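Local coordinates for two-domain protein containing predicted PHP-like metal-dependent phosphoesterase (Bacteroides vulgatus ATCC 8482, PDB 3E38) that is predicted to act as a metal-dependent phosphoesterase of the PHP family, probably cleaving phosphoester bonds at a zinc-bound active site, at the interface of chains A and B and the interface of chains A and C. Sequence-based numbering; all coordinates share one arbitrary frame. Chains: chain A/B/C, two-domain protein containing predicted PHP-like metal-dependent phosphoesterase.

Contact 1: the interface of chains A and B. Residues chain A 29, 35, 65-66, 76; chain B 28, 35, 62, 65-66.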
loop_
_atom_site.group_PDB
_atom_site.type_symbol
_atom_site.label_atom_id
_atom_site.label_comp_id
_atom_site.label_asym_id
_atom_site.label_seq_id
_atom_site.Cartn_x
_atom_site.Cartn_y
_atom_site.Cartn_z
ATOM N N PHE A 29 22.424 -14.365 17.003
ATOM C CA PHE A 29 23.397 -14.554 18.100
ATOM C C PHE A 29 22.662 -15.069 19.320
ATOM O O PHE A 29 23.268 -15.455 20.330
ATOM C CB PHE A 29 24.254 -13.324 18.355
ATOM C CG PHE A 29 25.401 -13.210 17.365
ATOM C CD1 PHE A 29 25.206 -12.656 16.122
ATOM C CD2 PHE A 29 26.627 -13.768 17.647
ATOM C CE1 PHE A 29 26.205 -12.639 15.202
ATOM C CE2 PHE A 29 27.641 -13.734 16.721
ATOM C CZ PHE A 29 27.424 -13.140 15.509
ATOM N N TRP A 35 21.030 -11.128 10.793
ATOM C CA TRP A 35 22.374 -10.704 11.174
ATOM C C TRP A 35 22.229 -9.392 11.977
ATOM O O TRP A 35 21.347 -8.527 11.700
ATOM C CB TRP A 35 23.281 -10.565 9.918
ATOM C CG TRP A 35 24.755 -10.426 10.231
ATOM C CD1 TRP A 35 25.526 -9.325 10.043
ATOM C CD2 TRP A 35 25.625 -11.433 10.792
ATOM N NE1 TRP A 35 26.810 -9.571 10.448
ATOM C CE2 TRP A 35 26.897 -10.857 10.914
ATOM C CE3 TRP A 35 25.446 -12.764 11.187
ATOM C CZ2 TRP A 35 27.992 -11.561 11.418
ATOM C CZ3 TRP A 35 26.529 -13.463 11.709
ATOM C CH2 TRP A 35 27.789 -12.854 11.816
ATOM N N ASP A 65 26.595 -23.284 15.443
ATOM C CA ASP A 65 27.020 -22.580 14.224
ATOM C C ASP A 65 27.503 -21.179 14.543
ATOM O O ASP A 65 28.470 -20.733 13.966
ATOM C CB ASP A 65 25.870 -22.431 13.211
ATOM C CG ASP A 65 25.389 -23.752 12.675
ATOM O OD1 ASP A 65 26.212 -24.513 12.111
ATOM O OD2 ASP A 65 24.177 -24.020 12.813
ATOM N N VAL A 66 26.813 -20.510 15.475
ATOM C CA VAL A 66 27.104 -19.093 15.869
ATOM C C VAL A 66 27.806 -19.218 17.190
ATOM O O VAL A 66 27.219 -19.172 18.273
ATOM C CB VAL A 66 25.816 -18.231 15.890
ATOM C CG1 VAL A 66 26.175 -16.792 16.047
ATOM C CG2 VAL A 66 25.011 -18.460 14.575
ATOM N N LEU A 76 29.379 -6.142 16.822
ATOM C CA LEU A 76 29.229 -6.171 15.356
ATOM C C LEU A 76 28.370 -5.023 14.830
ATOM O O LEU A 76 28.361 -4.718 13.649
ATOM C CB LEU A 76 28.592 -7.503 14.904
ATOM C CG LEU A 76 29.450 -8.752 14.899
ATOM C CD1 LEU A 76 28.592 -9.983 14.729
ATOM C CD2 LEU A 76 30.433 -8.623 13.764
ATOM N N VAL B 28 23.494 -15.961 6.034
ATOM C CA VAL B 28 24.612 -15.541 6.857
ATOM C C VAL B 28 25.815 -16.526 6.802
ATOM O O VAL B 28 26.863 -16.289 7.420
ATOM C CB VAL B 28 24.168 -15.405 8.378
ATOM C CG1 VAL B 28 23.279 -14.182 8.583
ATOM C CG2 VAL B 28 23.523 -16.668 8.865
ATOM N N TRP B 35 19.156 -15.790 8.550
ATOM C CA TRP B 35 19.300 -17.208 8.881
ATOM C C TRP B 35 18.711 -18.064 7.729
ATOM O O TRP B 35 17.717 -17.676 7.128
ATOM C CB TRP B 35 18.608 -17.508 10.196
ATOM C CG TRP B 35 18.915 -18.837 10.669
ATOM C CD1 TRP B 35 18.096 -19.883 10.667
ATOM C CD2 TRP B 35 20.148 -19.279 11.262
ATOM N NE1 TRP B 35 18.726 -20.977 11.203
ATOM C CE2 TRP B 35 19.989 -20.635 11.576
ATOM C CE3 TRP B 35 21.383 -18.665 11.527
ATOM C CZ2 TRP B 35 21.002 -21.402 12.185
ATOM C CZ3 TRP B 35 22.408 -19.447 12.108
ATOM C CH2 TRP B 35 22.196 -20.787 12.432
ATOM N N HIS B 62 31.570 -13.991 7.471
ATOM C CA HIS B 62 31.088 -14.142 8.848
ATOM C C HIS B 62 31.742 -15.309 9.506
ATOM O O HIS B 62 31.427 -15.649 10.659
ATOM C CB HIS B 62 29.596 -14.384 8.896
ATOM C CG HIS B 62 28.781 -13.292 8.286
ATOM N ND1 HIS B 62 27.631 -13.540 7.573
ATOM C CD2 HIS B 62 28.956 -11.952 8.263
ATOM C CE1 HIS B 62 27.132 -12.396 7.142
ATOM N NE2 HIS B 62 27.915 -11.419 7.546
ATOM N N ASP B 65 32.580 -16.160 13.057
ATOM C CA ASP B 65 31.395 -16.283 13.923
ATOM C C ASP B 65 30.484 -17.447 13.620
ATOM O O ASP B 65 29.953 -18.116 14.509
ATOM C CB ASP B 65 30.577 -14.994 13.792
ATOM C CG ASP B 65 31.302 -13.800 14.346
ATOM O OD1 ASP B 65 31.645 -13.866 15.541
ATOM O OD2 ASP B 65 31.506 -12.802 13.603
ATOM N N VAL B 66 30.327 -17.667 12.330
ATOM C CA VAL B 66 29.431 -18.692 11.804
ATOM C C VAL B 66 30.355 -19.731 11.236
ATOM O O VAL B 66 30.938 -19.565 10.147
ATOM C CB VAL B 66 28.461 -18.128 10.731
ATOM C CG1 VAL B 66 27.460 -19.169 10.327
ATOM C CG2 VAL B 66 27.728 -16.925 11.259
#

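Contact 2: the interface of chains A and B. Residues chain A 38, 45, 198, 200; chain B 198, 200-201.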
loop_
_atom_site.group_PDB
_atom_site.type_symbol
_atom_site.label_atom_id
_atom_site.label_comp_id
_atom_site.label_asym_id
_atom_site.label_seq_id
_atom_site.Cartn_x
_atom_site.Cartn_y
_atom_site.Cartn_z
ATOM N N VAL A 38 21.532 -5.889 10.551
ATOM C CA VAL A 38 20.179 -5.654 10.042
ATOM C C VAL A 38 19.314 -4.865 11.075
ATOM O O VAL A 38 18.511 -4.062 10.716
ATOM C CB VAL A 38 19.455 -7.000 9.616
ATOM C CG1 VAL A 38 18.022 -6.739 9.195
ATOM C CG2 VAL A 38 20.179 -7.681 8.493
ATOM N N ARG A 45 15.841 3.090 9.315
ATOM C CA ARG A 45 14.765 3.188 8.338
ATOM C C ARG A 45 13.438 3.547 9.010
ATOM O O ARG A 45 12.661 4.328 8.464
ATOM C CB ARG A 45 14.662 1.876 7.577
ATOM C CG ARG A 45 14.118 1.965 6.176
ATOM C CD ARG A 45 14.366 0.631 5.382
ATOM N NE ARG A 45 13.688 -0.519 5.990
ATOM C CZ ARG A 45 14.286 -1.616 6.438
ATOM N NH1 ARG A 45 15.574 -1.773 6.307
ATOM N NH2 ARG A 45 13.574 -2.574 7.005
ATOM N N PRO A 198 12.697 -10.841 10.463
ATOM C CA PRO A 198 12.969 -9.495 9.913
ATOM C C PRO A 198 11.772 -8.622 10.280
ATOM O O PRO A 198 10.659 -9.139 10.364
ATOM C CB PRO A 198 13.072 -9.724 8.397
ATOM C CG PRO A 198 13.456 -11.159 8.270
ATOM C CD PRO A 198 12.862 -11.894 9.468
ATOM N N GLN A 200 9.912 -6.462 8.885
ATOM C CA GLN A 200 8.823 -6.358 7.933
ATOM C C GLN A 200 7.893 -7.551 7.980
ATOM O O GLN A 200 6.762 -7.492 7.542
ATOM C CB GLN A 200 9.309 -6.215 6.471
ATOM C CG GLN A 200 10.220 -5.021 6.155
ATOM C CD GLN A 200 11.647 -5.426 6.165
ATOM O OE1 GLN A 200 12.019 -6.263 6.981
ATOM N NE2 GLN A 200 12.453 -4.927 5.187
ATOM N N PRO B 198 17.023 -9.147 3.829
ATOM C CA PRO B 198 15.668 -9.722 3.850
ATOM C C PRO B 198 14.961 -9.348 2.520
ATOM O O PRO B 198 15.287 -8.324 1.897
ATOM C CB PRO B 198 15.018 -9.067 5.095
ATOM C CG PRO B 198 16.226 -8.793 6.016
ATOM C CD PRO B 198 17.328 -8.371 5.040
ATOM N N GLN B 200 12.032 -8.353 1.768
ATOM C CA GLN B 200 11.183 -7.171 1.803
ATOM C C GLN B 200 12.006 -5.891 1.721
ATOM O O GLN B 200 11.505 -4.853 1.389
ATOM C CB GLN B 200 10.323 -7.118 3.073
ATOM C CG GLN B 200 9.453 -8.375 3.384
ATOM C CD GLN B 200 10.070 -9.303 4.398
ATOM O OE1 GLN B 200 11.275 -9.478 4.410
ATOM N NE2 GLN B 200 9.233 -9.889 5.300
ATOM N N THR B 201 13.278 -5.989 2.055
ATOM C CA THR B 201 14.180 -4.844 2.101
ATOM C C THR B 201 14.548 -4.377 0.691
ATOM O O THR B 201 14.800 -3.175 0.465
ATOM C CB THR B 201 15.468 -5.157 2.891
ATOM O OG1 THR B 201 15.169 -5.227 4.300
ATOM C CG2 THR B 201 16.502 -4.098 2.664
HETATM O O HOH W 1 16.531 -4.693 6.365
#

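Contact 3: the interface of chains A and C. Residues chain A 139, 144-148, 177; chain C 286, 295, 297.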
loop_
_atom_site.group_PDB
_atom_site.type_symbol
_atom_site.label_atom_id
_atom_site.label_comp_id
_atom_site.label_asym_id
_atom_site.label_seq_id
_atom_site.Cartn_x
_atom_site.Cartn_y
_atom_site.Cartn_z
ATOM N N GLY A 139 2.950 -10.928 30.713
ATOM C CA GLY A 139 1.664 -11.509 30.299
ATOM C C GLY A 139 1.725 -12.571 29.233
ATOM O O GLY A 139 0.707 -13.167 28.865
ATOM N N GLN A 144 2.440 -17.482 31.607
ATOM C CA GLN A 144 1.243 -17.260 32.448
ATOM C C GLN A 144 0.004 -17.503 31.552
ATOM O O GLN A 144 -0.500 -16.605 30.880
ATOM C CB GLN A 144 1.232 -15.904 33.111
ATOM C CG GLN A 144 2.500 -15.575 33.890
ATOM C CD GLN A 144 2.204 -14.751 35.099
ATOM O OE1 GLN A 144 1.544 -15.240 36.034
ATOM N NE2 GLN A 144 2.692 -13.516 35.129
ATOM N N PRO A 145 -0.464 -18.740 31.497
ATOM C CA PRO A 145 -1.495 -18.914 30.477
ATOM C C PRO A 145 -2.878 -18.425 30.760
ATOM O O PRO A 145 -3.640 -18.307 29.826
ATOM C CB PRO A 145 -1.547 -20.432 30.288
ATOM C CG PRO A 145 -0.785 -20.997 31.501
ATOM C CD PRO A 145 0.238 -19.995 31.788
ATOM N N ASP A 146 -3.203 -18.105 31.995
ATOM C CA ASP A 146 -4.575 -17.689 32.304
ATOM C C ASP A 146 -4.728 -16.262 32.830
ATOM O O ASP A 146 -5.592 -15.479 32.390
ATOM C CB ASP A 146 -5.167 -18.696 33.288
ATOM C CG ASP A 146 -5.305 -20.090 32.668
ATOM O OD1 ASP A 146 -5.798 -20.186 31.516
ATOM O OD2 ASP A 146 -4.928 -21.093 33.319
ATOM N N THR A 147 -3.861 -15.950 33.775
ATOM C CA THR A 147 -3.816 -14.670 34.461
ATOM C C THR A 147 -2.407 -14.137 34.455
ATOM O O THR A 147 -1.470 -14.909 34.571
ATOM C CB THR A 147 -4.246 -14.823 35.960
ATOM O OG1 THR A 147 -5.574 -15.326 36.026
ATOM C CG2 THR A 147 -4.224 -13.497 36.700
ATOM N N THR A 148 -2.270 -12.816 34.330
ATOM C CA THR A 148 -0.957 -12.161 34.456
ATOM C C THR A 148 -0.808 -11.749 35.928
ATOM O O THR A 148 -1.345 -10.753 36.394
ATOM C CB THR A 148 -0.770 -10.992 33.520
ATOM O OG1 THR A 148 -1.049 -11.417 32.172
ATOM C CG2 THR A 148 0.641 -10.478 33.597
ATOM N N GLU A 177 -2.027 -5.109 32.928
ATOM C CA GLU A 177 -1.863 -5.421 34.326
ATOM C C GLU A 177 -0.604 -4.730 34.787
ATOM O O GLU A 177 -0.490 -4.292 35.923
ATOM C CB GLU A 177 -1.753 -6.925 34.551
ATOM C CG GLU A 177 -3.035 -7.694 34.178
ATOM C CD GLU A 177 -3.118 -8.150 32.706
ATOM O OE1 GLU A 177 -2.277 -7.790 31.842
ATOM O OE2 GLU A 177 -4.053 -8.921 32.435
ATOM N N LYS C 286 -9.643 -16.458 25.070
ATOM C CA LYS C 286 -9.939 -17.564 25.976
ATOM C C LYS C 286 -10.966 -17.132 27.030
ATOM O O LYS C 286 -10.851 -16.093 27.654
ATOM C CB LYS C 286 -8.664 -18.108 26.662
ATOM C CG LYS C 286 -8.895 -19.328 27.539
ATOM C CD LYS C 286 -7.625 -20.050 27.921
ATOM C CE LYS C 286 -6.620 -19.176 28.602
ATOM N NZ LYS C 286 -5.323 -19.935 28.680
ATOM N N TYR C 295 -4.054 -23.581 26.851
ATOM C CA TYR C 295 -3.998 -22.993 25.525
ATOM C C TYR C 295 -3.883 -21.463 25.564
ATOM O O TYR C 295 -3.867 -20.803 26.634
ATOM C CB TYR C 295 -5.192 -23.459 24.648
ATOM C CG TYR C 295 -6.565 -23.176 25.215
ATOM C CD1 TYR C 295 -7.052 -23.889 26.299
ATOM C CD2 TYR C 295 -7.376 -22.178 24.660
ATOM C CE1 TYR C 295 -8.321 -23.634 26.826
ATOM C CE2 TYR C 295 -8.639 -21.889 25.190
ATOM C CZ TYR C 295 -9.106 -22.630 26.276
ATOM O OH TYR C 295 -10.371 -22.364 26.778
ATOM N N ARG C 297 -4.123 -17.392 25.236
ATOM C CA ARG C 297 -4.973 -16.510 26.047
ATOM C C ARG C 297 -5.819 -15.692 25.113
ATOM O O ARG C 297 -6.996 -15.422 25.372
ATOM C CB ARG C 297 -4.227 -15.576 26.991
ATOM C CG ARG C 297 -5.107 -15.500 28.249
ATOM C CD ARG C 297 -4.693 -14.591 29.339
ATOM N NE ARG C 297 -3.385 -14.853 29.911
ATOM C CZ ARG C 297 -2.830 -13.938 30.683
ATOM N NH1 ARG C 297 -3.543 -12.841 30.918
ATOM N NH2 ARG C 297 -1.622 -14.090 31.228
HETATM O O HOH W 2 -5.297 -22.590 29.472
#

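Contact 4: the interface of chains A and C. Residues chain A 286, 289, 291, 294-295, 297; chain C 145-146.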
loop_
_atom_site.group_PDB
_atom_site.type_symbol
_atom_site.label_atom_id
_atom_site.label_comp_id
_atom_site.label_asym_id
_atom_site.label_seq_id
_atom_site.Cartn_x
_atom_site.Cartn_y
_atom_site.Cartn_z
ATOM N N LYS A 286 -16.864 11.892 23.803
ATOM C CA LYS A 286 -17.542 12.830 24.693
ATOM C C LYS A 286 -17.822 12.172 26.050
ATOM O O LYS A 286 -18.324 11.067 26.139
ATOM C CB LYS A 286 -18.854 13.367 24.076
ATOM C CG LYS A 286 -19.553 14.428 24.912
ATOM C CD LYS A 286 -20.623 15.184 24.164
ATOM C CE LYS A 286 -21.673 14.302 23.565
ATOM N NZ LYS A 286 -22.509 15.140 22.636
ATOM N N HIS A 289 -20.828 16.269 30.369
ATOM C CA HIS A 289 -20.833 17.665 29.964
ATOM C C HIS A 289 -22.163 18.381 30.179
ATOM O O HIS A 289 -23.157 17.801 30.568
ATOM C CB HIS A 289 -20.500 17.733 28.472
ATOM C CG HIS A 289 -21.544 17.080 27.617
ATOM N ND1 HIS A 289 -21.668 15.710 27.510
ATOM C CD2 HIS A 289 -22.568 17.607 26.904
ATOM C CE1 HIS A 289 -22.693 15.423 26.730
ATOM N NE2 HIS A 289 -23.263 16.555 26.355
ATOM N N THR A 291 -25.297 19.626 28.916
ATOM C CA THR A 291 -26.061 19.108 27.786
ATOM C C THR A 291 -26.503 20.231 26.829
ATOM O O THR A 291 -26.907 19.978 25.722
ATOM C CB THR A 291 -27.236 18.271 28.289
ATOM O OG1 THR A 291 -27.666 17.428 27.240
ATOM C CG2 THR A 291 -28.376 19.144 28.753
ATOM N N VAL A 294 -23.570 21.580 22.827
ATOM C CA VAL A 294 -23.764 20.543 21.818
ATOM C C VAL A 294 -22.560 20.279 20.948
ATOM O O VAL A 294 -22.170 21.114 20.149
ATOM C CB VAL A 294 -24.984 20.886 20.902
ATOM C CG1 VAL A 294 -25.258 19.732 19.882
ATOM C CG2 VAL A 294 -26.247 21.204 21.754
ATOM N N TYR A 295 -21.965 19.099 21.124
ATOM C CA TYR A 295 -20.846 18.713 20.284
ATOM C C TYR A 295 -20.823 17.207 19.989
ATOM O O TYR A 295 -21.672 16.403 20.454
ATOM C CB TYR A 295 -19.498 19.205 20.875
ATOM C CG TYR A 295 -19.195 18.738 22.281
ATOM C CD1 TYR A 295 -19.886 19.248 23.368
ATOM C CD2 TYR A 295 -18.211 17.771 22.517
ATOM C CE1 TYR A 295 -19.609 18.823 24.670
ATOM C CE2 TYR A 295 -17.936 17.311 23.810
ATOM C CZ TYR A 295 -18.642 17.850 24.886
ATOM O OH TYR A 295 -18.346 17.417 26.169
ATOM N N ARG A 297 -20.102 13.219 19.430
ATOM C CA ARG A 297 -20.243 12.167 20.445
ATOM C C ARG A 297 -18.937 11.427 20.532
ATOM O O ARG A 297 -18.486 11.032 21.612
ATOM C CB ARG A 297 -21.365 11.167 20.195
ATOM C CG ARG A 297 -21.924 10.843 21.589
ATOM C CD ARG A 297 -22.988 9.823 21.698
ATOM N NE ARG A 297 -24.201 10.101 20.953
ATOM C CZ ARG A 297 -25.078 9.131 20.772
ATOM N NH1 ARG A 297 -24.797 7.959 21.335
ATOM N NH2 ARG A 297 -26.206 9.297 20.080
ATOM N N PRO C 145 -27.426 13.936 19.927
ATOM C CA PRO C 145 -26.025 14.173 20.264
ATOM C C PRO C 145 -25.464 13.543 21.497
ATOM O O PRO C 145 -24.259 13.501 21.614
ATOM C CB PRO C 145 -25.958 15.694 20.424
ATOM C CG PRO C 145 -27.429 16.137 20.520
ATOM C CD PRO C 145 -28.151 15.187 19.678
ATOM N N ASP C 146 -26.289 13.024 22.382
ATOM C CA ASP C 146 -25.761 12.463 23.630
ATOM C C ASP C 146 -26.004 10.968 23.834
ATOM O O ASP C 146 -25.104 10.191 24.206
ATOM C CB ASP C 146 -26.335 13.270 24.794
ATOM C CG ASP C 146 -25.851 14.723 24.777
ATOM O OD1 ASP C 146 -24.629 14.945 24.585
ATOM O OD2 ASP C 146 -26.678 15.649 24.956
HETATM O O HOH W 3 -23.389 17.649 23.419
HETATM O O HOH W 4 -26.073 17.941 23.746
#

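Contact 1: the interface of chains A and B
A:Val66 and B:Val66 meet backbone to backbone as an antiparallel bridge at the two-fold axis, where the carbonyl oxygens of A:Asp65 and B:Asp65, both acceptors, face each other 3.1 Å apart in a doubtful, probably unfavourable approach. The patch joins two copies of a predicted PHP-family phosphoesterase, although the structure alone does not show this pairing in solution. Beside the bridge, the indole of A:Trp35 lies over the imidazole of B:His62 in a stack, its six-membered ring centred 3.8 Å from the imidazole centre and the planes 23° apart. The two side chains run past one another in opposite directions, and CZ2 of the indole comes within 3.3 Å of B:His62 CD2. A hydrogen bond from ND1 to B:Val28 O (2.9 Å), with that oxygen in the ring plane, probably restrains the histidine from turning. CG of A:Trp35 is anti to the backbone N (chi1 -167°), projecting the indole into the partner. Around the rim of its benzo ring, B:Val28 CG1 lies 3.7 Å from CE3, off the plane on the histidine's side, and B:Val66 CG2 meets CZ3 tip to tip. CZ of A:Phe29 abuts the CB of B:Asp65 at 4.0 Å, ring and carboxylate nearly perpendicular.

Contact 2: the interface of chains A and B
The carboxamide of A:Gln200 reaches across to B:Thr201, its NE2 donating to the hydroxyl OG1 at 2.9 Å. The bond is moderately straight, 153° at the hydrogen, and OG1 lies almost exactly in the amide plane. The two side chains meet at about a right angle. Around this bond the contact is apolar: A:Gln200 CB sits 3.7 Å from B:Gln200 CB, and the two amides, though their chains cross, lie nearly parallel, with planes 7° apart. A second apolar pair is formed by the pyrrolidine rings, A:Pro198 CB lying 3.9 Å from B:Pro198 CB. A:Val38 CG1 borders the B:Pro198 ring more distantly. These residues belong to equivalent short segments of a predicted PHP-family phosphoesterase, brought together about a two-fold axis; the structure alone does not establish this dimer as the biological one. In each chain Gln200 and Thr201 lie on the short helix 199-202, which begins just after Pro198 and closely follows the zinc ligand His196, so the contact adjoins the metal-binding part of the fold. The A:Gln200 chain is bent at its second torsion (chi2 97°), which turns the amide toward the partner helix. Further out, A:Arg45 at the end of helix 36-45 joins in through a water: its guanidinium NH1 lies 3.1 Å from water 1, which in turn is 2.5 Å from B:Thr201 OG1.

Contact 3: the interface of chains A and C
In this polar, charge-assisted interface, C:Arg297 and C:Lys286 of one copy's Ig-like domain hold the A:Gln144 to A:Thr148 loop of another, tying the Ig-like part of one chain to the phosphoesterase part of its neighbour in the deposited assembly, although the structure alone does not show that it forms in solution. The guanidinium of C:Arg297 enters end-on: NH1 and NH2 both donate to the A:Thr148 hydroxyl OG1, NH2 at 2.9 Å. The same NH2 also donates nearly straight to the backbone A:Gln144 O, at 2.8 Å and 167° at the hydrogen. Both acceptors lie close to the guanidinium plane, while A:Asp146 O sits over one face. A bend at chi3 (-59°) turns the otherwise extended arginine along the loop. An alanine here would probably leave A:Gln144 O and A:Thr148 OG1 without these donors and let the loop shift. C:Lys286 NZ donates to A:Pro145 O at 2.6 Å, coming from above the carbonyl plane, and forms a salt bridge with A:Asp146 OD1 at 2.9 Å, meeting it on the anti side. Its chain fixes the ammonium through C:Tyr295 O (2.7 Å), and water 2 links NZ, OD1 and C:Tyr295 N. On chain A the loop lies between strand 132-135 and helix 152-159, a few residues beyond the zinc ligand His137; on chain C, Lys286 ends strand 282-286 and Arg297 precedes strand 298-301.

Contact 4: the interface of chains A and C
C:Asp146 is received by an Ig-like domain pocket of chain A in which hydrogen bonds and charge predominate. A:His289 NE2 donates to OD1 of the carboxylate at 2.8 Å, tip to tip but bent, with 118° at the hydrogen. This histidine and A:Lys286, the salt-bridge partner, reach OD1 from opposite faces of the carboxylate plane, and the two donors are likely to stabilise its negative charge. The other oxygen, OD2, accepts from the hydroxyl A:Thr291 OG1 at 3.1 Å, from above the plane; with OG1 anti to the backbone N (chi1 -160°), the hydroxyl is turned toward OD2. An alanine in place of C:Asp146 would probably leave the A:Lys286 ammonium without its charge partner and A:His289 and A:Thr291 without their acceptor. Water extends the network: water 4 lies 2.7 Å from OD2 and 3.0 Å from A:Thr291 O, and also contacts water 3. Packing is sparser. A:Lys286 CD rests against a face of the A:His289 ring, 3.3 Å above its plane, and against a face of A:Tyr295, packing that probably steadies the lysine. A:Val294 CG1 borders C:Pro145 CB at 4.1 Å. The pocket thus appears to dock the neighbour's loop onto the Ig-like domain, with both oxygens of the carboxylate taking part.

Contact 1 and contact 2 belong to one two-fold A-B interface, their C-alpha centres about 17 Å apart, and both draw on the zinc-binding phosphoesterase part of each chain. Contact 3 and contact 4, about 38 Å apart, are symmetric ends of the A-C interface: they share Lys286, Tyr295, Arg297, Pro145 and Asp146 with the chains exchanged, so each copy gives its Ig-like domain and receives its partner's. Contact 1 is about 59 Å from contact 4. Chain A therefore uses separate surfaces for its two partners, which would allow the four-chain deposited assembly, although the structure alone does not show it to be biological.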